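PDB 5FP1: probable TonB-dependent siderophore receptor PiuA from Acinetobacter baumannii, which probably binds iron-chelating siderophores, possibly including ferric enterobactin, at the outer membrane as the first step of iron uptake. Local coordinates for residues F412-L423 / L439-F450. Sequence-based numbering, arbitrary orientation.
Sequences FDATVESTSVYL and LRWDKFEAEQNF. With C8E ((hydroxyethyloxy)tri(ethyloxy)octane), chain G; C8E ((hydroxyethyloxy)tri(ethyloxy)octane), chain E.
The F412 ring overlaps the end of Q448, whose NE2 lies over one ring face, offset toward the rim and 3.6 Å from F412 CE1; ring and amide planes are only 20° apart. Both belong to a β-hairpin of the TonB-dependent receptor barrel, where strands 412-423 and 439-450 run antiparallel in unbroken register. Every second pair, from D413–N449 to L423–L439, is joined by two backbone hydrogen bonds. The F450 ring lies obliquely beside that of F412, its CD1 3.8 Å from F412 CB, and stacks in turn on Y459 of the next strand.

F412, A414, V416, S420, R440, D442, F444 and Q448 share the face turned to the barrel interior. Along it, the F444 ring meets V416 through CE2, 3.5 Å from CG1, a methyl brought there by its position anti to the backbone N (chi1 175°). The extended R440 chain runs past Y422 CB and grips D442 side-on: NE bonds OD2 at 2.9 Å and NH2 bonds the syn lone pair of OD1 at 3.1 Å, a salt bridge that limits rotation of both groups. S420 OG sits over one face of the guanidinium.

The other face carries the outward residues. V421, L423, L439 and W441 form its apolar end, where W441 and L439 border a detergent chain and W441 NE1 is hydrogen-bonded to D466. Toward the opposite end the face turns polar: one water is held by D413 OD1, T415 OG1 and E447 O, while a second bridges T415 O and E445 OE2. T415 OG1 also bonds K359 of strand 346-368. Beside the first water, N449, its OD1 hydrogen-bonded to T460 of strand 459-476, donates from ND2 to the syn lone pair of D413 OD1 at 2.8 Å, with the carboxylate and amide planes 81° apart.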
ATOM      1  N   PHE A 412      17.829  10.872 -14.225  1.00 17.63           N
ATOM      2  CA  PHE A 412      17.092  10.434 -15.419  1.00 18.96           C
ATOM      3  C   PHE A 412      15.703  10.999 -15.456  1.00 19.51           C
ATOM      4  O   PHE A 412      15.226  11.580 -14.478  1.00 17.65           O
ATOM      5  CB  PHE A 412      17.003   8.898 -15.523  1.00 18.19           C
ATOM      6  CG  PHE A 412      16.334   8.222 -14.342  1.00 18.72           C
ATOM      7  CD1 PHE A 412      14.968   8.178 -14.228  1.00 18.75           C
ATOM      8  CD2 PHE A 412      17.103   7.598 -13.363  1.00 20.88           C
ATOM      9  CE1 PHE A 412      14.350   7.551 -13.134  1.00 22.44           C
ATOM     10  CE2 PHE A 412      16.507   6.957 -12.284  1.00 21.56           C
ATOM     11  CZ  PHE A 412      15.130   6.929 -12.166  1.00 20.31           C
ATOM     12  N   ASP A 413      15.037  10.813 -16.591  1.00 17.21           N
ATOM     13  CA  ASP A 413      13.590  11.021 -16.644  1.00 18.19           C
ATOM     14  C   ASP A 413      12.931   9.786 -17.208  1.00 20.41           C
ATOM     15  O   ASP A 413      13.591   8.958 -17.816  1.00 20.46           O
ATOM     16  CB  ASP A 413      13.159  12.275 -17.410  1.00 21.51           C
ATOM     17  CG  ASP A 413      13.503  12.223 -18.912  1.00 27.60           C
ATOM     18  OD1 ASP A 413      13.455  11.156 -19.536  1.00 34.86           O
ATOM     19  OD2 ASP A 413      13.783  13.289 -19.452  1.00 45.35           O
ATOM     20  N   ALA A 414      11.622   9.684 -17.013  1.00 18.51           N
ATOM     21  CA  ALA A 414      10.873   8.488 -17.413  1.00 18.40           C
ATOM     22  C   ALA A 414       9.483   8.843 -17.869  1.00 19.58           C
ATOM     23  O   ALA A 414       8.821   9.633 -17.246  1.00 20.66           O
ATOM     24  CB  ALA A 414      10.783   7.501 -16.260  1.00 21.03           C
ATOM     25  N   THR A 415       9.030   8.183 -18.925  1.00 17.36           N
ATOM     26  CA  THR A 415       7.701   8.383 -19.468  1.00 18.90           C
ATOM     27  C   THR A 415       7.024   7.045 -19.678  1.00 18.52           C
ATOM     28  O   THR A 415       7.577   6.149 -20.323  1.00 20.47           O
ATOM     29  CB  THR A 415       7.787   9.132 -20.802  1.00 24.32           C
ATOM     30  OG1 THR A 415       8.418  10.392 -20.567  1.00 23.18           O
ATOM     31  CG2 THR A 415       6.396   9.378 -21.394  1.00 26.54           C
ATOM     32  N   VAL A 416       5.847   6.890 -19.090  1.00 18.67           N
ATOM     33  CA  VAL A 416       5.054   5.658 -19.267  1.00 18.45           C
ATOM     34  C   VAL A 416       3.724   6.059 -19.887  1.00 18.22           C
ATOM     35  O   VAL A 416       3.003   6.941 -19.386  1.00 18.12           O
ATOM     36  CB  VAL A 416       4.819   4.925 -17.937  1.00 20.69           C
ATOM     37  CG1 VAL A 416       3.907   3.725 -18.126  1.00 21.83           C
ATOM     38  CG2 VAL A 416       6.154   4.483 -17.334  1.00 20.95           C
ATOM     39  N   GLU A 417       3.405   5.400 -20.981  1.00 18.57           N
ATOM     40  CA  GLU A 417       2.167   5.647 -21.686  1.00 18.66           C
ATOM     41  C   GLU A 417       1.445   4.311 -21.843  1.00 17.21           C
ATOM     42  O   GLU A 417       2.042   3.305 -22.261  1.00 18.72           O
ATOM     43  CB  GLU A 417       2.468   6.275 -23.047  1.00 21.66           C
ATOM     44  CG  GLU A 417       1.215   6.754 -23.782  1.00 26.07           C
ATOM     45  CD  GLU A 417       1.562   7.630 -24.993  1.00 30.36           C
ATOM     46  OE1 GLU A 417       2.622   7.409 -25.582  1.00 40.23           O
ATOM     47  OE2 GLU A 417       0.783   8.529 -25.331  1.00 32.18           O
ATOM     48  N   SER A 418       0.158   4.298 -21.542  0.50 19.08           N
ATOM     49  CA  SER A 418      -0.628   3.082 -21.670  0.50 19.43           C
ATOM     50  C   SER A 418      -1.956   3.342 -22.342  0.50 18.99           C
ATOM     51  O   SER A 418      -2.489   4.457 -22.322  0.50 16.53           O
ATOM     52  CB  SER A 418      -0.881   2.463 -20.305  0.50 21.38           C
ATOM     53  OG  SER A 418      -1.710   3.301 -19.524  0.50 27.17           O
ATOM     54  N   THR A 419      -2.495   2.281 -22.913  0.50 20.35           N
ATOM     55  CA  THR A 419      -3.797   2.311 -23.533  0.50 19.41           C
ATOM     56  C   THR A 419      -4.430   0.943 -23.416  0.50 19.74           C
ATOM     57  O   THR A 419      -3.798  -0.063 -23.723  0.50 21.60           O
ATOM     58  CB  THR A 419      -3.689   2.639 -25.020  0.50 21.26           C
ATOM     59  OG1 THR A 419      -2.836   3.781 -25.193  0.50 23.31           O
ATOM     60  CG2 THR A 419      -5.077   2.915 -25.579  0.50 20.85           C
ATOM     61  N   SER A 420      -5.691   0.901 -23.014  1.00 19.89           N
ATOM     62  CA  SER A 420      -6.333  -0.368 -22.790  1.00 20.51           C
ATOM     63  C   SER A 420      -7.803  -0.362 -23.084  1.00 19.28           C
ATOM     64  O   SER A 420      -8.461   0.678 -23.072  1.00 20.33           O
ATOM     65  CB  SER A 420      -6.124  -0.799 -21.333  1.00 28.44           C
ATOM     66  OG  SER A 420      -6.356   0.247 -20.438  1.00 34.44           O
ATOM     67  N   VAL A 421      -8.323  -1.560 -23.320  0.50 18.75           N
ATOM     68  CA  VAL A 421      -9.735  -1.787 -23.543  0.50 18.73           C
ATOM     69  C   VAL A 421     -10.084  -3.065 -22.779  0.50 19.15           C
ATOM     70  O   VAL A 421      -9.277  -3.991 -22.746  0.50 17.41           O
ATOM     71  CB  VAL A 421     -10.022  -2.033 -25.044  0.50 19.68           C
ATOM     72  CG1 VAL A 421     -11.523  -2.153 -25.297  0.50 19.35           C
ATOM     73  CG2 VAL A 421      -9.398  -0.946 -25.911  0.50 23.13           C
ATOM     74  N   TYR A 422     -11.264  -3.119 -22.164  1.00 17.94           N
ATOM     75  CA  TYR A 422     -11.666  -4.283 -21.424  1.00 20.98           C
ATOM     76  C   TYR A 422     -13.182  -4.523 -21.487  1.00 20.58           C
ATOM     77  O   TYR A 422     -13.973  -3.632 -21.794  1.00 21.23           O
ATOM     78  CB  TYR A 422     -11.242  -4.140 -19.937  1.00 17.06           C
ATOM     79  CG  TYR A 422     -11.978  -3.022 -19.271  1.00 19.13           C
ATOM     80  CD1 TYR A 422     -11.528  -1.708 -19.370  1.00 20.08           C
ATOM     81  CD2 TYR A 422     -13.168  -3.255 -18.603  1.00 21.25           C
ATOM     82  CE1 TYR A 422     -12.251  -0.665 -18.810  1.00 20.51           C
ATOM     83  CE2 TYR A 422     -13.889  -2.225 -18.050  1.00 22.97           C
ATOM     84  CZ  TYR A 422     -13.431  -0.932 -18.163  1.00 22.27           C
ATOM     85  OH  TYR A 422     -14.166   0.069 -17.585  1.00 23.18           O
ATOM     86  N   LEU A 423     -13.553  -5.755 -21.174  1.00 21.19           N
ATOM     87  CA  LEU A 423     -14.943  -6.146 -20.955  1.00 23.13           C
ATOM     88  C   LEU A 423     -15.019  -6.946 -19.674  1.00 22.97           C
ATOM     89  O   LEU A 423     -14.258  -7.918 -19.497  1.00 20.77           O
ATOM     90  CB  LEU A 423     -15.419  -7.078 -22.064  1.00 28.04           C
ATOM     91  CG  LEU A 423     -15.375  -6.724 -23.546  1.00 40.56           C
ATOM     92  CD1 LEU A 423     -16.041  -5.400 -23.836  1.00 45.97           C
ATOM     93  CD2 LEU A 423     -13.957  -6.742 -24.076  1.00 50.80           C
ATOM     94  N   LEU A 439     -11.950  -9.728 -19.616  1.00 19.94           N
ATOM     95  CA  LEU A 439     -10.937  -9.788 -20.654  1.00 19.49           C
ATOM     96  C   LEU A 439     -10.398  -8.373 -20.866  1.00 20.34           C
ATOM     97  O   LEU A 439     -11.171  -7.451 -21.019  1.00 21.30           O
ATOM     98  CB  LEU A 439     -11.583 -10.301 -21.941  1.00 23.02           C
ATOM     99  CG  LEU A 439     -10.710 -10.533 -23.155  1.00 26.18           C
ATOM    100  CD1 LEU A 439      -9.625 -11.557 -22.895  1.00 28.64           C
ATOM    101  CD2 LEU A 439     -11.601 -10.995 -24.301  1.00 34.59           C
ATOM    102  N   ARG A 440      -9.083  -8.215 -20.905  1.00 20.15           N
ATOM    103  CA  ARG A 440      -8.503  -6.885 -21.044  1.00 18.34           C
ATOM    104  C   ARG A 440      -7.283  -6.942 -21.929  1.00 21.13           C
ATOM    105  O   ARG A 440      -6.476  -7.873 -21.820  1.00 20.23           O
ATOM    106  CB  ARG A 440      -8.129  -6.316 -19.662  1.00 18.08           C
ATOM    107  CG  ARG A 440      -7.448  -4.959 -19.716  1.00 19.26           C
ATOM    108  CD  ARG A 440      -7.491  -4.245 -18.372  1.00 21.37           C
ATOM    109  NE  ARG A 440      -6.574  -3.135 -18.369  1.00 21.00           N
ATOM    110  CZ  ARG A 440      -6.767  -1.996 -17.716  1.00 19.82           C
ATOM    111  NH1 ARG A 440      -7.829  -1.832 -16.954  1.00 23.27           N
ATOM    112  NH2 ARG A 440      -5.834  -1.060 -17.783  1.00 21.26           N
ATOM    113  N   TRP A 441      -7.132  -5.928 -22.781  1.00 15.95           N
ATOM    114  CA  TRP A 441      -5.961  -5.790 -23.605  1.00 18.74           C
ATOM    115  C   TRP A 441      -5.259  -4.482 -23.253  1.00 18.87           C
ATOM    116  O   TRP A 441      -5.896  -3.415 -23.237  1.00 20.99           O
ATOM    117  CB  TRP A 441      -6.350  -5.756 -25.093  1.00 22.66           C
ATOM    118  CG  TRP A 441      -5.178  -5.409 -25.976  1.00 36.06           C
ATOM    119  CD1 TRP A 441      -4.193  -6.260 -26.414  1.00 45.12           C
ATOM    120  CD2 TRP A 441      -4.837  -4.104 -26.490  1.00 53.66           C
ATOM    121  NE1 TRP A 441      -3.278  -5.571 -27.181  1.00 50.26           N
ATOM    122  CE2 TRP A 441      -3.647  -4.249 -27.243  1.00 55.78           C
ATOM    123  CE3 TRP A 441      -5.420  -2.826 -26.381  1.00 53.27           C
ATOM    124  CZ2 TRP A 441      -3.037  -3.167 -27.893  1.00 49.78           C
ATOM    125  CZ3 TRP A 441      -4.815  -1.757 -27.013  1.00 45.34           C
ATOM    126  CH2 TRP A 441      -3.635  -1.936 -27.770  1.00 45.10           C
ATOM    127  N   ASP A 442      -3.972  -4.577 -22.937  1.00 18.59           N
ATOM    128  CA  ASP A 442      -3.160  -3.424 -22.554  1.00 18.52           C
ATOM    129  C   ASP A 442      -2.018  -3.235 -23.538  1.00 18.79           C
ATOM    130  O   ASP A 442      -1.379  -4.202 -23.968  1.00 18.67           O
ATOM    131  CB  ASP A 442      -2.553  -3.602 -21.153  1.00 20.45           C
ATOM    132  CG  ASP A 442      -3.536  -3.310 -20.051  1.00 22.10           C
ATOM    133  OD1 ASP A 442      -3.693  -2.132 -19.708  1.00 24.21           O
ATOM    134  OD2 ASP A 442      -4.172  -4.251 -19.536  1.00 22.80           O
ATOM    135  N   LYS A 443      -1.761  -1.976 -23.880  1.00 17.20           N
ATOM    136  CA  LYS A 443      -0.512  -1.604 -24.509  1.00 19.91           C
ATOM    137  C   LYS A 443       0.259  -0.712 -23.555  1.00 21.98           C
ATOM    138  O   LYS A 443      -0.313   0.211 -22.957  1.00 22.16           O
ATOM    139  CB  LYS A 443      -0.793  -0.858 -25.817  1.00 25.03           C
ATOM    140  CG  LYS A 443       0.458  -0.327 -26.492  1.00 32.01           C
ATOM    141  CD  LYS A 443       0.107   0.327 -27.820  1.00 48.18           C
ATOM    142  CE  LYS A 443       1.356   0.859 -28.512  1.00 58.17           C
ATOM    143  NZ  LYS A 443       0.993   1.740 -29.654  1.00 73.37           N
ATOM    144  N   PHE A 444       1.542  -0.997 -23.401  1.00 19.87           N
ATOM    145  CA  PHE A 444       2.362  -0.345 -22.385  1.00 18.84           C
ATOM    146  C   PHE A 444       3.665   0.084 -23.057  1.00 19.89           C
ATOM    147  O   PHE A 444       4.317  -0.698 -23.761  1.00 20.46           O
ATOM    148  CB  PHE A 444       2.618  -1.324 -21.232  1.00 21.29           C
ATOM    149  CG  PHE A 444       3.587  -0.830 -20.176  1.00 18.46           C
ATOM    150  CD1 PHE A 444       4.936  -1.093 -20.282  1.00 21.52           C
ATOM    151  CD2 PHE A 444       3.129  -0.165 -19.053  1.00 21.61           C
ATOM    152  CE1 PHE A 444       5.838  -0.662 -19.302  1.00 20.16           C
ATOM    153  CE2 PHE A 444       4.016   0.266 -18.061  1.00 19.58           C
ATOM    154  CZ  PHE A 444       5.365   0.019 -18.198  1.00 23.01           C
ATOM    155  N   GLU A 445       4.057   1.318 -22.822  1.00 18.33           N
ATOM    156  CA  GLU A 445       5.380   1.761 -23.211  1.00 20.74           C
ATOM    157  C   GLU A 445       6.071   2.531 -22.081  1.00 23.38           C
ATOM    158  O   GLU A 445       5.495   3.456 -21.502  1.00 23.53           O
ATOM    159  CB  GLU A 445       5.308   2.645 -24.448  1.00 23.19           C
ATOM    160  CG  GLU A 445       6.682   3.180 -24.827  1.00 27.85           C
ATOM    161  CD  GLU A 445       6.618   4.145 -26.000  1.00 36.87           C
ATOM    162  OE1 GLU A 445       6.349   3.716 -27.142  1.00 36.17           O
ATOM    163  OE2 GLU A 445       6.863   5.326 -25.769  1.00 37.47           O
ATOM    164  N   ALA A 446       7.305   2.138 -21.766  1.00 20.30           N
ATOM    165  CA  ALA A 446       8.097   2.839 -20.762  1.00 21.04           C
ATOM    166  C   ALA A 446       9.397   3.253 -21.405  1.00 24.58           C
ATOM    167  O   ALA A 446      10.081   2.437 -22.030  1.00 23.86           O
ATOM    168  CB  ALA A 446       8.355   1.964 -19.557  1.00 21.84           C
ATOM    169  N   GLU A 447       9.724   4.530 -21.278  1.00 20.03           N
ATOM    170  CA  GLU A 447      10.981   5.047 -21.804  1.00 18.69           C
ATOM    171  C   GLU A 447      11.704   5.839 -20.746  1.00 19.11           C
ATOM    172  O   GLU A 447      11.127   6.744 -20.145  1.00 23.07           O
ATOM    173  CB  GLU A 447      10.700   5.958 -23.001  1.00 21.70           C
ATOM    174  CG  GLU A 447      11.966   6.549 -23.608  1.00 26.68           C
ATOM    175  CD  GLU A 447      11.688   7.234 -24.941  1.00 39.62           C
ATOM    176  OE1 GLU A 447      10.872   8.159 -24.976  1.00 40.20           O
ATOM    177  OE2 GLU A 447      12.266   6.823 -25.954  1.00 43.65           O
ATOM    178  N   GLN A 448      12.982   5.544 -20.549  1.00 16.92           N
ATOM    179  CA  GLN A 448      13.756   6.221 -19.552  1.00 19.77           C
ATOM    180  C   GLN A 448      15.045   6.725 -20.154  1.00 19.37           C
ATOM    181  O   GLN A 448      15.779   5.955 -20.741  1.00 21.77           O
ATOM    182  CB  GLN A 448      14.040   5.287 -18.376  1.00 22.57           C
ATOM    183  CG  GLN A 448      12.973   5.416 -17.337  1.00 34.65           C
ATOM    184  CD  GLN A 448      13.211   4.656 -16.048  1.00 20.95           C
ATOM    185  OE1 GLN A 448      12.299   4.024 -15.587  1.00 25.04           O
ATOM    186  NE2 GLN A 448      14.376   4.773 -15.456  1.00 23.77           N
ATOM    187  N   ASN A 449      15.289   8.025 -20.009  1.00 19.63           N
ATOM    188  CA  ASN A 449      16.508   8.679 -20.503  1.00 18.64           C
ATOM    189  C   ASN A 449      17.507   8.904 -19.363  1.00 20.82           C
ATOM    190  O   ASN A 449      17.253   9.710 -18.460  1.00 18.63           O
ATOM    191  CB  ASN A 449      16.136  10.018 -21.147  1.00 19.10           C
ATOM    192  CG  ASN A 449      15.173   9.847 -22.316  1.00 23.89           C
ATOM    193  OD1 ASN A 449      15.470   9.133 -23.271  1.00 24.22           O
ATOM    194  ND2 ASN A 449      14.009  10.464 -22.224  1.00 22.51           N
ATOM    195  N   PHE A 450      18.625   8.181 -19.391  1.00 17.09           N
ATOM    196  CA  PHE A 450      19.611   8.247 -18.332  1.00 17.61           C
ATOM    197  C   PHE A 450      20.744   9.199 -18.699  1.00 20.18           C
ATOM    198  O   PHE A 450      21.342   9.060 -19.777  1.00 20.63           O
ATOM    199  CB  PHE A 450      20.221   6.884 -18.092  1.00 16.52           C
ATOM    200  CG  PHE A 450      19.243   5.856 -17.601  1.00 18.28           C
ATOM    201  CD1 PHE A 450      18.964   5.742 -16.241  1.00 19.60           C
ATOM    202  CD2 PHE A 450      18.585   5.029 -18.487  1.00 17.19           C
ATOM    203  CE1 PHE A 450      18.052   4.792 -15.778  1.00 21.49           C
ATOM    204  CE2 PHE A 450      17.669   4.085 -18.043  1.00 18.61           C
ATOM    205  CZ  PHE A 450      17.405   3.959 -16.682  1.00 18.26           C
TER
HETATM  206  C1  C8E G1721      16.204  14.852 -14.095  1.00 39.92           C
HETATM  207  C2  C8E G1721      16.056  15.068 -15.599  1.00 42.21           C
HETATM  208  C3  C8E G1721      17.068  14.238 -16.371  1.00 34.67           C
HETATM  209  C4  C8E G1721      17.015  14.455 -17.877  1.00 42.88           C
HETATM  210  C5  C8E G1721      17.264  13.161 -18.651  1.00 42.45           C
HETATM  211  C6  C8E G1721      17.906  13.431 -20.020  1.00 56.59           C
HETATM  212  C7  C8E G1721      16.912  13.837 -21.104  1.00 55.36           C
HETATM  213  C8  C8E G1721      17.609  13.873 -22.466  1.00 58.63           C
HETATM  214  O9  C8E G1721      16.841  13.176 -23.447  1.00 57.50           O
HETATM  215  C1  C8E E1719     -11.310  -6.607 -24.901  1.00 39.47           C
HETATM  216  C2  C8E E1719      -9.950  -6.971 -25.454  1.00 48.05           C
HETATM  217  C3  C8E E1719     -10.096  -7.966 -26.592  1.00 50.59           C
HETATM  218  C4  C8E E1719      -8.918  -8.932 -26.687  1.00 52.65           C
HETATM  219  C5  C8E E1719      -7.917  -8.499 -27.754  1.00 57.40           C
HETATM  220  C6  C8E E1719      -7.193  -9.690 -28.379  1.00 63.88           C
HETATM  221  C7  C8E E1719      -6.098  -9.223 -29.338  1.00 72.92           C
HETATM  222  C8  C8E E1719      -4.792  -9.997 -29.159  1.00 83.28           C
HETATM  223  O9  C8E E1719      -3.713  -9.084 -28.936  1.00 91.19           O
HETATM  224  C10 C8E E1719      -2.430  -9.722 -28.943  1.00 93.51           C
HETATM  225  C11 C8E E1719      -1.662  -9.369 -27.666  1.00 94.11           C
HETATM  226  O12 C8E E1719      -0.506 -10.196 -27.469  1.00 88.93           O
HETATM  227  C13 C8E E1719      -0.734 -11.599 -27.638  1.00 97.12           C
HETATM  228  C14 C8E E1719      -1.901 -12.082 -26.779  1.00102.35           C
HETATM  229  O15 C8E E1719      -2.278 -13.413 -27.139  1.00 97.35           O
HETATM  230  C16 C8E E1719      -3.291 -13.460 -28.142  1.00 99.60           C
HETATM  231  C17 C8E E1719      -4.535 -14.128 -27.573  1.00 97.93           C
HETATM  232  O18 C8E E1719      -5.680 -13.702 -28.309  1.00 95.66           O
HETATM  233  C19 C8E E1719      -6.840 -13.678 -27.482  1.00 94.42           C
HETATM  234  C20 C8E E1719      -8.065 -13.321 -28.312  1.00 93.44           C
HETATM  235  O21 C8E E1719      -9.129 -12.953 -27.427  1.00 92.48           O
HETATM  236  O   HOH W   1      11.161   9.812 -20.679  1.00 32.33           O
HETATM  237  O   HOH W   2       6.754   6.487 -23.293  1.00 32.53           O